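Local coordinates for alkylhalidase CmlS (Streptomyces venezuelae, PDB 3I3L), which carries FAD and probably acts as a flavin-dependent halogenase in chloramphenicol biosynthesis, at residues I396-D400 against D401-T405; E454-P457 against A458-R461; E531-Y535 against K536-K540. All coordinates share one frame; numbering follows the deposited sequence.

Interaction 1 of 3, residues I396-D400 against D401-T405; sequences ITESD and DDRLT
Glu398 lays its side chain over the first turn of helix 400-406, its methylenes and carboxylate passing along Asp402 and Arg403. With CG set between the backbone N and the carbonyl carbon (chi1 65°) and the rest of the chain extended, the carboxylate lies alongside the turn. Glu398 OE1 comes to 3.5 Å from Arg403 CA, while Glu398 OE2 rests against Asp402 CB. The carboxylates of Glu398 and Asp402 are turned 87° against each other, and their nearest oxygens, Glu398 OE2 and Asp402 OD2, stay 4.4 Å apart. This like-charge approach is probably eased by Arg406, which forms a salt bridge with Glu398 OE2.

Next to this overlap Ser399 illustrates N-capping. Its OG, also placed between N and carbonyl carbon, accepts the amide hydrogen of Asp402 N at 3.0 Å in a fairly straight bond (162°), as the side chain of an N-cap serine commonly does. The backbone then takes over: Arg403 N donates to Ser399 O (3.1 Å) and Leu404 N to Asp400 O. Acidic side chains at Asp400, Asp401 and Asp402 crowd this end, where they would be expected to interact favourably with the helix dipole.

Arg403 leads its guanidinium away from the turn, yet one water reconnects it. That water lies in the guanidinium plane, accepts from Arg403 NH1 at 2.7 Å, and donates to both Glu398 OE1 and Ile396 O, so the loop and the helix are bridged by this water.

The turn lies at the protein surface, following helix 389-394. Arg403 rests on Thr379 and hydrogen-bonds Ser382, while Ile396 touches Ala375, so both sides of the cap are fastened to long helix 352-382.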
ATOM      1  N   ILE A 396     -10.202  -4.575  17.418  1.00 35.72           N
ATOM      2  CA  ILE A 396     -10.724  -5.887  17.126  1.00 38.62           C
ATOM      3  C   ILE A 396     -11.897  -6.267  18.074  1.00 41.51           C
ATOM      4  O   ILE A 396     -11.850  -6.006  19.293  1.00 41.00           O
ATOM      5  CB  ILE A 396      -9.592  -6.941  17.208  1.00 39.83           C
ATOM      6  CG1 ILE A 396      -8.847  -6.997  15.880  1.00 40.13           C
ATOM      7  CG2 ILE A 396     -10.154  -8.391  17.615  1.00 38.09           C
ATOM      8  CD1 ILE A 396      -7.406  -7.565  16.035  1.00 42.15           C
ATOM      9  N   THR A 397     -12.922  -6.878  17.488  1.00 43.39           N
ATOM     10  CA  THR A 397     -14.136  -7.304  18.179  1.00 46.59           C
ATOM     11  C   THR A 397     -13.940  -8.749  18.609  1.00 47.35           C
ATOM     12  O   THR A 397     -13.656  -9.584  17.779  1.00 48.29           O
ATOM     13  CB  THR A 397     -15.347  -7.277  17.185  1.00 46.89           C
ATOM     14  OG1 THR A 397     -15.829  -5.941  17.065  1.00 46.86           O
ATOM     15  CG2 THR A 397     -16.514  -8.181  17.650  1.00 49.26           C
ATOM     16  N   GLU A 398     -14.106  -9.046  19.886  1.00 49.11           N
ATOM     17  CA  GLU A 398     -13.842 -10.415  20.419  1.00 50.51           C
ATOM     18  C   GLU A 398     -14.314 -10.487  21.890  1.00 50.99           C
ATOM     19  O   GLU A 398     -14.527  -9.433  22.500  1.00 50.37           O
ATOM     20  CB  GLU A 398     -12.330 -10.730  20.368  1.00 50.95           C
ATOM     21  CG  GLU A 398     -11.492  -9.785  21.314  1.00 51.12           C
ATOM     22  CD  GLU A 398      -9.982  -9.870  21.077  1.00 52.06           C
ATOM     23  OE1 GLU A 398      -9.259  -8.979  21.579  1.00 49.19           O
ATOM     24  OE2 GLU A 398      -9.515 -10.839  20.414  1.00 53.79           O
ATOM     25  N   SER A 399     -14.423 -11.709  22.451  1.00 51.70           N
ATOM     26  CA  SER A 399     -14.926 -11.927  23.832  1.00 52.34           C
ATOM     27  C   SER A 399     -14.197 -11.123  24.919  1.00 52.66           C
ATOM     28  O   SER A 399     -13.014 -10.872  24.781  1.00 52.17           O
ATOM     29  CB  SER A 399     -14.866 -13.427  24.196  1.00 52.93           C
ATOM     30  OG  SER A 399     -13.516 -13.886  24.362  1.00 49.96           O
ATOM     31  N   ASP A 400     -14.905 -10.746  25.998  1.00 54.63           N
ATOM     32  CA  ASP A 400     -14.295 -10.042  27.163  1.00 55.85           C
ATOM     33  C   ASP A 400     -12.938 -10.737  27.476  1.00 56.40           C
ATOM     34  O   ASP A 400     -11.903 -10.074  27.722  1.00 56.28           O
ATOM     35  CB  ASP A 400     -15.139 -10.116  28.491  1.00 56.30           C
ATOM     36  CG  ASP A 400     -16.622  -9.604  28.386  1.00 58.77           C
ATOM     37  OD1 ASP A 400     -16.944  -8.384  28.208  1.00 57.69           O
ATOM     38  OD2 ASP A 400     -17.498 -10.476  28.620  1.00 61.06           O
ATOM     39  N   ASP A 401     -12.963 -12.078  27.442  1.00 56.47           N
ATOM     40  CA  ASP A 401     -11.829 -12.917  27.863  1.00 57.49           C
ATOM     41  C   ASP A 401     -10.656 -12.949  26.861  1.00 56.38           C
ATOM     42  O   ASP A 401      -9.498 -12.875  27.288  1.00 55.95           O
ATOM     43  CB  ASP A 401     -12.305 -14.338  28.262  1.00 57.98           C
ATOM     44  CG  ASP A 401     -13.137 -14.363  29.610  1.00 62.62           C
ATOM     45  OD1 ASP A 401     -13.049 -13.404  30.467  1.00 65.13           O
ATOM     46  OD2 ASP A 401     -13.884 -15.372  29.816  1.00 64.68           O
ATOM     47  N   ASP A 402     -10.952 -13.029  25.553  1.00 55.82           N
ATOM     48  CA  ASP A 402      -9.942 -12.885  24.469  1.00 55.57           C
ATOM     49  C   ASP A 402      -9.205 -11.531  24.564  1.00 55.73           C
ATOM     50  O   ASP A 402      -8.006 -11.422  24.270  1.00 53.87           O
ATOM     51  CB  ASP A 402     -10.595 -12.991  23.070  1.00 55.77           C
ATOM     52  CG  ASP A 402     -10.975 -14.450  22.663  1.00 57.02           C
ATOM     53  OD1 ASP A 402     -10.987 -15.314  23.554  1.00 56.01           O
ATOM     54  OD2 ASP A 402     -11.255 -14.721  21.442  1.00 56.79           O
ATOM     55  N   ARG A 403      -9.959 -10.518  24.999  1.00 56.35           N
ATOM     56  CA  ARG A 403      -9.485  -9.138  25.084  1.00 57.64           C
ATOM     57  C   ARG A 403      -8.613  -8.840  26.284  1.00 57.80           C
ATOM     58  O   ARG A 403      -7.633  -8.104  26.153  1.00 57.30           O
ATOM     59  CB  ARG A 403     -10.652  -8.115  24.980  1.00 57.42           C
ATOM     60  CG  ARG A 403     -10.236  -6.692  25.352  1.00 57.47           C
ATOM     61  CD  ARG A 403     -10.542  -5.708  24.245  1.00 54.59           C
ATOM     62  NE  ARG A 403     -10.141  -4.360  24.623  1.00 52.05           N
ATOM     63  CZ  ARG A 403      -9.465  -3.526  23.821  1.00 51.72           C
ATOM     64  NH1 ARG A 403      -9.114  -3.934  22.595  1.00 46.00           N
ATOM     65  NH2 ARG A 403      -9.131  -2.289  24.248  1.00 47.32           N
ATOM     66  N   LEU A 404      -8.984  -9.375  27.451  1.00 59.14           N
ATOM     67  CA  LEU A 404      -8.115  -9.329  28.654  1.00 59.94           C
ATOM     68  C   LEU A 404      -6.828 -10.166  28.442  1.00 59.93           C
ATOM     69  O   LEU A 404      -5.714  -9.665  28.648  1.00 59.52           O
ATOM     70  CB  LEU A 404      -8.916  -9.730  29.905  1.00 60.63           C
ATOM     71  CG  LEU A 404      -9.979  -8.668  30.351  1.00 63.78           C
ATOM     72  CD1 LEU A 404     -10.486  -7.645  29.204  1.00 63.49           C
ATOM     73  CD2 LEU A 404     -11.186  -9.296  31.083  1.00 62.16           C
ATOM     74  N   THR A 405      -6.972 -11.408  27.960  1.00 60.79           N
ATOM     75  CA  THR A 405      -5.805 -12.159  27.443  1.00 61.38           C
ATOM     76  C   THR A 405      -4.986 -11.235  26.538  1.00 61.84           C
ATOM     77  O   THR A 405      -3.770 -11.108  26.740  1.00 61.57           O
ATOM     78  CB  THR A 405      -6.177 -13.452  26.635  1.00 62.08           C
ATOM     79  OG1 THR A 405      -7.040 -14.309  27.413  1.00 62.63           O
ATOM     80  CG2 THR A 405      -4.912 -14.233  26.199  1.00 60.15           C
TER
HETATM   81  O   HOH W   1      -9.606  -6.146  21.211  1.00 43.45           O

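Interaction 2 of 3, residues E454-P457 against A458-R461; sequences ELNP and ARVR
Three backbone hydrogen bonds carry the polar part of this contact, each linking a residue to the one four places on. Arg459 N donates to Leu455 O, Val460 N gives its hydrogen to Asn456 O, and Arg461 N bonds to Pro457 O at 2.8 Å. A water supplies one further link at the start of the helix: it accepts from Ala458 N and donates to Glu454 O, 2.8 Å away, standing in between an amide and a carbonyl that the turn has left apart. The carboxylate of Glu454 takes no part in this turn; it is held by Arg443 and by the amides of Gln442 and Ser451.

Around this backbone frame the side chains meet mainly through Arg459. Its CG lies anti to the carbonyl carbon, beside the backbone N (chi1 -78°), and the chain runs extended from there to NE, which carries the guanidinium back along the preceding turn. Arg459 NH2 comes within 3.4 Å of Leu455 CD1, an oblique approach to the plane of the group. Asn456 lies instead at its edge: ND2 sits in the guanidinium plane, 3.8 Å from Arg459 NE, with the amide turned 65° to that plane. Both groups present N-H there, so the meeting is one of van der Waals contact. Leu455, buried, also packs on Phe450 of the preceding loop.

Pro457 lies in the first turn, where a proline is well tolerated, since first-turn amides generally lack a carbonyl partner four residues back. A proline in the opening turn, followed by regular i to i+4 bonding, is a classic alpha-helix N-terminus, and here it begins helix 456-471 on the protein surface.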
ATOM      1  N   GLU A 454      20.143   2.944  16.803  1.00 34.78           N
ATOM      2  CA  GLU A 454      19.666   2.454  18.106  1.00 32.94           C
ATOM      3  C   GLU A 454      18.576   1.370  17.925  1.00 33.65           C
ATOM      4  O   GLU A 454      18.228   0.663  18.863  1.00 32.70           O
ATOM      5  CB  GLU A 454      19.158   3.609  18.954  1.00 33.95           C
ATOM      6  CG  GLU A 454      17.638   3.924  18.763  1.00 37.89           C
ATOM      7  CD  GLU A 454      17.217   5.202  19.454  1.00 41.80           C
ATOM      8  OE1 GLU A 454      16.118   5.227  20.086  1.00 38.25           O
ATOM      9  OE2 GLU A 454      17.976   6.197  19.359  1.00 46.69           O
ATOM     10  N   LEU A 455      18.072   1.209  16.697  1.00 33.26           N
ATOM     11  CA  LEU A 455      17.061   0.176  16.417  1.00 33.95           C
ATOM     12  C   LEU A 455      17.712  -1.144  16.042  1.00 33.73           C
ATOM     13  O   LEU A 455      17.024  -2.163  15.963  1.00 32.51           O
ATOM     14  CB  LEU A 455      16.157   0.619  15.237  1.00 31.33           C
ATOM     15  CG  LEU A 455      15.377   1.927  15.434  1.00 31.36           C
ATOM     16  CD1 LEU A 455      14.433   2.118  14.230  1.00 29.59           C
ATOM     17  CD2 LEU A 455      14.605   1.950  16.746  1.00 27.86           C
ATOM     18  N   ASN A 456      19.015  -1.112  15.725  1.00 33.75           N
ATOM     19  CA  ASN A 456      19.686  -2.314  15.207  1.00 33.88           C
ATOM     20  C   ASN A 456      19.663  -3.512  16.130  1.00 32.64           C
ATOM     21  O   ASN A 456      19.611  -4.627  15.663  1.00 33.87           O
ATOM     22  CB  ASN A 456      21.134  -2.035  14.754  1.00 34.48           C
ATOM     23  CG  ASN A 456      21.173  -1.292  13.448  1.00 37.77           C
ATOM     24  OD1 ASN A 456      22.145  -0.592  13.087  1.00 38.85           O
ATOM     25  ND2 ASN A 456      20.099  -1.396  12.741  1.00 36.21           N
ATOM     26  N   PRO A 457      19.726  -3.298  17.453  1.00 31.75           N
ATOM     27  CA  PRO A 457      19.750  -4.492  18.285  1.00 31.14           C
ATOM     28  C   PRO A 457      18.435  -5.237  18.258  1.00 31.79           C
ATOM     29  O   PRO A 457      18.428  -6.491  18.184  1.00 30.81           O
ATOM     30  CB  PRO A 457      20.056  -3.925  19.706  1.00 31.08           C
ATOM     31  CG  PRO A 457      20.855  -2.688  19.435  1.00 30.97           C
ATOM     32  CD  PRO A 457      20.100  -2.092  18.225  1.00 32.21           C
ATOM     33  N   ALA A 458      17.316  -4.496  18.324  1.00 31.52           N
ATOM     34  CA  ALA A 458      16.009  -5.186  18.315  1.00 33.55           C
ATOM     35  C   ALA A 458      15.804  -5.868  16.948  1.00 33.20           C
ATOM     36  O   ALA A 458      15.284  -6.988  16.860  1.00 32.56           O
ATOM     37  CB  ALA A 458      14.832  -4.228  18.668  1.00 34.28           C
ATOM     38  N   ARG A 459      16.275  -5.227  15.882  1.00 33.93           N
ATOM     39  CA  ARG A 459      16.213  -5.897  14.565  1.00 34.15           C
ATOM     40  C   ARG A 459      16.922  -7.219  14.615  1.00 33.51           C
ATOM     41  O   ARG A 459      16.400  -8.254  14.174  1.00 32.92           O
ATOM     42  CB  ARG A 459      16.891  -5.088  13.480  1.00 33.26           C
ATOM     43  CG  ARG A 459      16.087  -3.935  12.961  1.00 42.71           C
ATOM     44  CD  ARG A 459      16.843  -3.142  11.838  1.00 49.73           C
ATOM     45  NE  ARG A 459      16.424  -1.752  11.893  1.00 49.04           N
ATOM     46  CZ  ARG A 459      15.198  -1.323  11.538  1.00 56.30           C
ATOM     47  NH1 ARG A 459      14.253  -2.162  11.044  1.00 58.80           N
ATOM     48  NH2 ARG A 459      14.904  -0.038  11.654  1.00 53.34           N
ATOM     49  N   VAL A 460      18.161  -7.163  15.103  1.00 32.99           N
ATOM     50  CA  VAL A 460      19.023  -8.298  14.981  1.00 32.74           C
ATOM     51  C   VAL A 460      18.485  -9.408  15.858  1.00 33.17           C
ATOM     52  O   VAL A 460      18.536 -10.582  15.512  1.00 34.71           O
ATOM     53  CB  VAL A 460      20.465  -7.920  15.326  1.00 33.31           C
ATOM     54  CG1 VAL A 460      21.216  -9.139  15.904  1.00 31.10           C
ATOM     55  CG2 VAL A 460      21.122  -7.390  14.073  1.00 31.31           C
ATOM     56  N   ARG A 461      17.969  -9.002  16.995  1.00 33.00           N
ATOM     57  CA  ARG A 461      17.392  -9.893  17.944  1.00 35.98           C
ATOM     58  C   ARG A 461      16.198 -10.642  17.317  1.00 37.65           C
ATOM     59  O   ARG A 461      15.978 -11.850  17.581  1.00 38.01           O
ATOM     60  CB  ARG A 461      16.939  -9.054  19.122  1.00 36.94           C
ATOM     61  CG  ARG A 461      16.178  -9.766  20.122  1.00 43.33           C
ATOM     62  CD  ARG A 461      16.519  -9.292  21.542  1.00 51.06           C
ATOM     63  NE  ARG A 461      16.164 -10.384  22.475  1.00 58.87           N
ATOM     64  CZ  ARG A 461      16.247 -11.694  22.190  1.00 60.84           C
ATOM     65  NH1 ARG A 461      16.699 -12.105  20.996  1.00 57.04           N
ATOM     66  NH2 ARG A 461      15.901 -12.605  23.112  1.00 63.16           N
TER
HETATM   67  O   HOH W   2      16.726  -1.643  19.463  1.00 36.43           O

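Interaction 3 of 3, residues E531-Y535 against K536-K540; sequences EEFGY and KTLVK
Two aromatic rings, Phe533 and Tyr535, each take a methyl group over one face at the N-terminus of alpha-helix 535-543, which follows a short loop between two helices: helix 519-531 ends, Glu532 turns the chain with a positive phi, and Gly534 stands at the N-cap of the next helix. In both pairs the partners are four positions apart (i, i+4), but the rings approach from different places. Phe533 precedes the cap, and its CG is set between the backbone N and the carbonyl carbon (chi1 49°), which brings the ring up beside the first turn. There Thr537 CG2 lies 3.6 Å from the Phe533 ring centroid, 16° off the normal, in a CH-pi contact; the two side chains cross at about a right angle. Beyond the methyl, Phe533 CE1 meets Leu538 CB at 4.1 Å.

Tyr535 is the first residue of the helix. With CG anti to the backbone N (chi1 -176°), its ring is laid back over Val539, crossing it at a slant. In the backbone Leu538 N donates to Gly534 O at 3.1 Å, and Val539 N donates to Tyr535 O at 2.9 Å, almost straight, so the backbone bond and the CH-pi contact join the same two residues.

Tyr535 and Leu538 are buried: Tyr535 packs on Val555 and Leu470, Leu538 on Ile524 and Phe476, tying the turn to three helices and strand 473-478. In the CH-pi contact on Tyr535, Val539 CG2 sits over the ring face, displaced toward the phenol end, 3.3 Å from Tyr535 CZ.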
ATOM      1  N   GLU A 531       8.433 -37.622   3.169  1.00 40.55           N
ATOM      2  CA  GLU A 531       9.451 -38.069   4.108  1.00 38.18           C
ATOM      3  C   GLU A 531       9.461 -37.189   5.324  1.00 38.53           C
ATOM      4  O   GLU A 531       9.898 -37.597   6.404  1.00 37.80           O
ATOM      5  CB  GLU A 531      10.826 -38.042   3.448  1.00 38.70           C
ATOM      6  CG  GLU A 531      10.888 -38.581   2.024  1.00 38.19           C
ATOM      7  CD  GLU A 531      12.215 -38.271   1.347  1.00 39.68           C
ATOM      8  OE1 GLU A 531      12.334 -38.554   0.147  1.00 42.58           O
ATOM      9  OE2 GLU A 531      13.144 -37.731   1.986  1.00 40.77           O
ATOM     10  N   GLU A 532       8.981 -35.958   5.149  1.00 37.56           N
ATOM     11  CA  GLU A 532       8.862 -34.994   6.255  1.00 35.76           C
ATOM     12  C   GLU A 532      10.186 -34.645   6.928  1.00 34.56           C
ATOM     13  O   GLU A 532      10.257 -34.516   8.151  1.00 33.36           O
ATOM     14  CB  GLU A 532       7.799 -35.468   7.249  1.00 36.82           C
ATOM     15  CG  GLU A 532       6.386 -35.676   6.575  1.00 39.44           C
ATOM     16  CD  GLU A 532       5.271 -35.946   7.566  1.00 44.46           C
ATOM     17  OE1 GLU A 532       5.557 -36.432   8.688  1.00 43.12           O
ATOM     18  OE2 GLU A 532       4.104 -35.624   7.234  1.00 47.60           O
ATOM     19  N   PHE A 533      11.251 -34.542   6.129  1.00 33.81           N
ATOM     20  CA  PHE A 533      12.528 -34.079   6.646  1.00 33.69           C
ATOM     21  C   PHE A 533      12.420 -32.666   7.238  1.00 34.23           C
ATOM     22  O   PHE A 533      11.391 -32.002   7.100  1.00 35.50           O
ATOM     23  CB  PHE A 533      13.668 -34.189   5.624  1.00 32.52           C
ATOM     24  CG  PHE A 533      13.371 -33.620   4.281  1.00 33.62           C
ATOM     25  CD1 PHE A 533      13.290 -32.234   4.096  1.00 34.20           C
ATOM     26  CD2 PHE A 533      13.225 -34.443   3.172  1.00 35.61           C
ATOM     27  CE1 PHE A 533      13.016 -31.706   2.867  1.00 35.11           C
ATOM     28  CE2 PHE A 533      12.966 -33.904   1.902  1.00 37.80           C
ATOM     29  CZ  PHE A 533      12.868 -32.525   1.755  1.00 34.80           C
ATOM     30  N   GLY A 534      13.481 -32.236   7.918  1.00 34.42           N
ATOM     31  CA  GLY A 534      13.507 -30.974   8.625  1.00 33.96           C
ATOM     32  C   GLY A 534      14.162 -29.829   7.855  1.00 34.32           C
ATOM     33  O   GLY A 534      14.520 -29.959   6.670  1.00 32.59           O
ATOM     34  N   TYR A 535      14.332 -28.716   8.550  1.00 34.27           N
ATOM     35  CA  TYR A 535      14.938 -27.497   7.967  1.00 35.61           C
ATOM     36  C   TYR A 535      16.315 -27.732   7.329  1.00 36.26           C
ATOM     37  O   TYR A 535      16.545 -27.353   6.182  1.00 36.13           O
ATOM     38  CB  TYR A 535      15.091 -26.435   9.050  1.00 34.97           C
ATOM     39  CG  TYR A 535      15.620 -25.117   8.517  1.00 37.00           C
ATOM     40  CD1 TYR A 535      14.906 -24.406   7.528  1.00 36.60           C
ATOM     41  CD2 TYR A 535      16.807 -24.560   9.028  1.00 38.16           C
ATOM     42  CE1 TYR A 535      15.360 -23.190   7.043  1.00 40.24           C
ATOM     43  CE2 TYR A 535      17.278 -23.346   8.558  1.00 40.53           C
ATOM     44  CZ  TYR A 535      16.548 -22.672   7.564  1.00 41.98           C
ATOM     45  OH  TYR A 535      16.997 -21.503   7.075  1.00 46.06           O
ATOM     46  N   LYS A 536      17.225 -28.384   8.062  1.00 36.45           N
ATOM     47  CA  LYS A 536      18.569 -28.604   7.542  1.00 37.67           C
ATOM     48  C   LYS A 536      18.547 -29.281   6.171  1.00 36.27           C
ATOM     49  O   LYS A 536      19.260 -28.874   5.268  1.00 37.06           O
ATOM     50  CB  LYS A 536      19.422 -29.408   8.555  1.00 38.49           C
ATOM     51  CG  LYS A 536      19.820 -28.597   9.793  1.00 40.83           C
ATOM     52  CD  LYS A 536      20.354 -29.532  10.906  1.00 43.77           C
ATOM     53  CE  LYS A 536      20.690 -28.710  12.157  1.00 48.74           C
ATOM     54  NZ  LYS A 536      21.361 -29.538  13.195  1.00 48.92           N
ATOM     55  N   THR A 537      17.726 -30.319   6.006  1.00 36.41           N
ATOM     56  CA  THR A 537      17.673 -30.990   4.735  1.00 36.08           C
ATOM     57  C   THR A 537      17.086 -30.074   3.668  1.00 37.13           C
ATOM     58  O   THR A 537      17.542 -30.037   2.523  1.00 38.57           O
ATOM     59  CB  THR A 537      16.817 -32.289   4.781  1.00 36.57           C
ATOM     60  OG1 THR A 537      17.403 -33.255   5.688  1.00 36.13           O
ATOM     61  CG2 THR A 537      16.741 -32.881   3.348  1.00 35.78           C
ATOM     62  N   LEU A 538      16.030 -29.363   4.019  1.00 38.83           N
ATOM     63  CA  LEU A 538      15.391 -28.471   3.047  1.00 39.04           C
ATOM     64  C   LEU A 538      16.387 -27.400   2.513  1.00 39.20           C
ATOM     65  O   LEU A 538      16.531 -27.202   1.306  1.00 39.31           O
ATOM     66  CB  LEU A 538      14.169 -27.818   3.687  1.00 38.30           C
ATOM     67  CG  LEU A 538      13.311 -26.938   2.762  1.00 37.43           C
ATOM     68  CD1 LEU A 538      13.082 -27.533   1.385  1.00 32.34           C
ATOM     69  CD2 LEU A 538      12.005 -26.663   3.461  1.00 36.19           C
ATOM     70  N   VAL A 539      17.097 -26.750   3.411  1.00 40.70           N
ATOM     71  CA  VAL A 539      18.112 -25.750   3.001  1.00 43.01           C
ATOM     72  C   VAL A 539      19.118 -26.352   2.045  1.00 43.28           C
ATOM     73  O   VAL A 539      19.425 -25.771   0.991  1.00 45.32           O
ATOM     74  CB  VAL A 539      18.813 -25.139   4.224  1.00 43.14           C
ATOM     75  CG1 VAL A 539      20.052 -24.257   3.813  1.00 45.06           C
ATOM     76  CG2 VAL A 539      17.807 -24.377   5.010  1.00 43.54           C
ATOM     77  N   LYS A 540      19.590 -27.543   2.372  1.00 42.74           N
ATOM     78  CA  LYS A 540      20.583 -28.201   1.532  1.00 44.29           C
ATOM     79  C   LYS A 540      20.065 -28.529   0.135  1.00 44.42           C
ATOM     80  O   LYS A 540      20.740 -28.296  -0.857  1.00 45.36           O
ATOM     81  CB  LYS A 540      21.166 -29.442   2.244  1.00 44.11           C
ATOM     82  CG  LYS A 540      21.662 -30.551   1.268  1.00 49.70           C
ATOM     83  CD  LYS A 540      22.948 -31.268   1.754  1.00 54.04           C
ATOM     84  CE  LYS A 540      23.137 -32.656   1.017  1.00 58.13           C
ATOM     85  NZ  LYS A 540      21.922 -33.590   1.112  1.00 48.56           N
TER

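Overall arrangement
Three helix N-termini in one chain are completed by different chemistry. Interactions 1 and 2 are surface contacts, whereas interaction 3 is partly buried in the C-terminal domain, and there apolar side chains and aromatic rings replace the charged groups and bridging waters. A serine side chain caps the helix in interaction 1, a water bridges the opening turn of interaction 2, and a glycine occupies the N-cap in interaction 3. None touches another: centres lie 29 to 38 Å apart. Interactions 2 and 3 are nevertheless related through helix 456-471, which interaction 2 opens and whose far end, at Leu470 and Asn471, packs against Tyr535 of interaction 3.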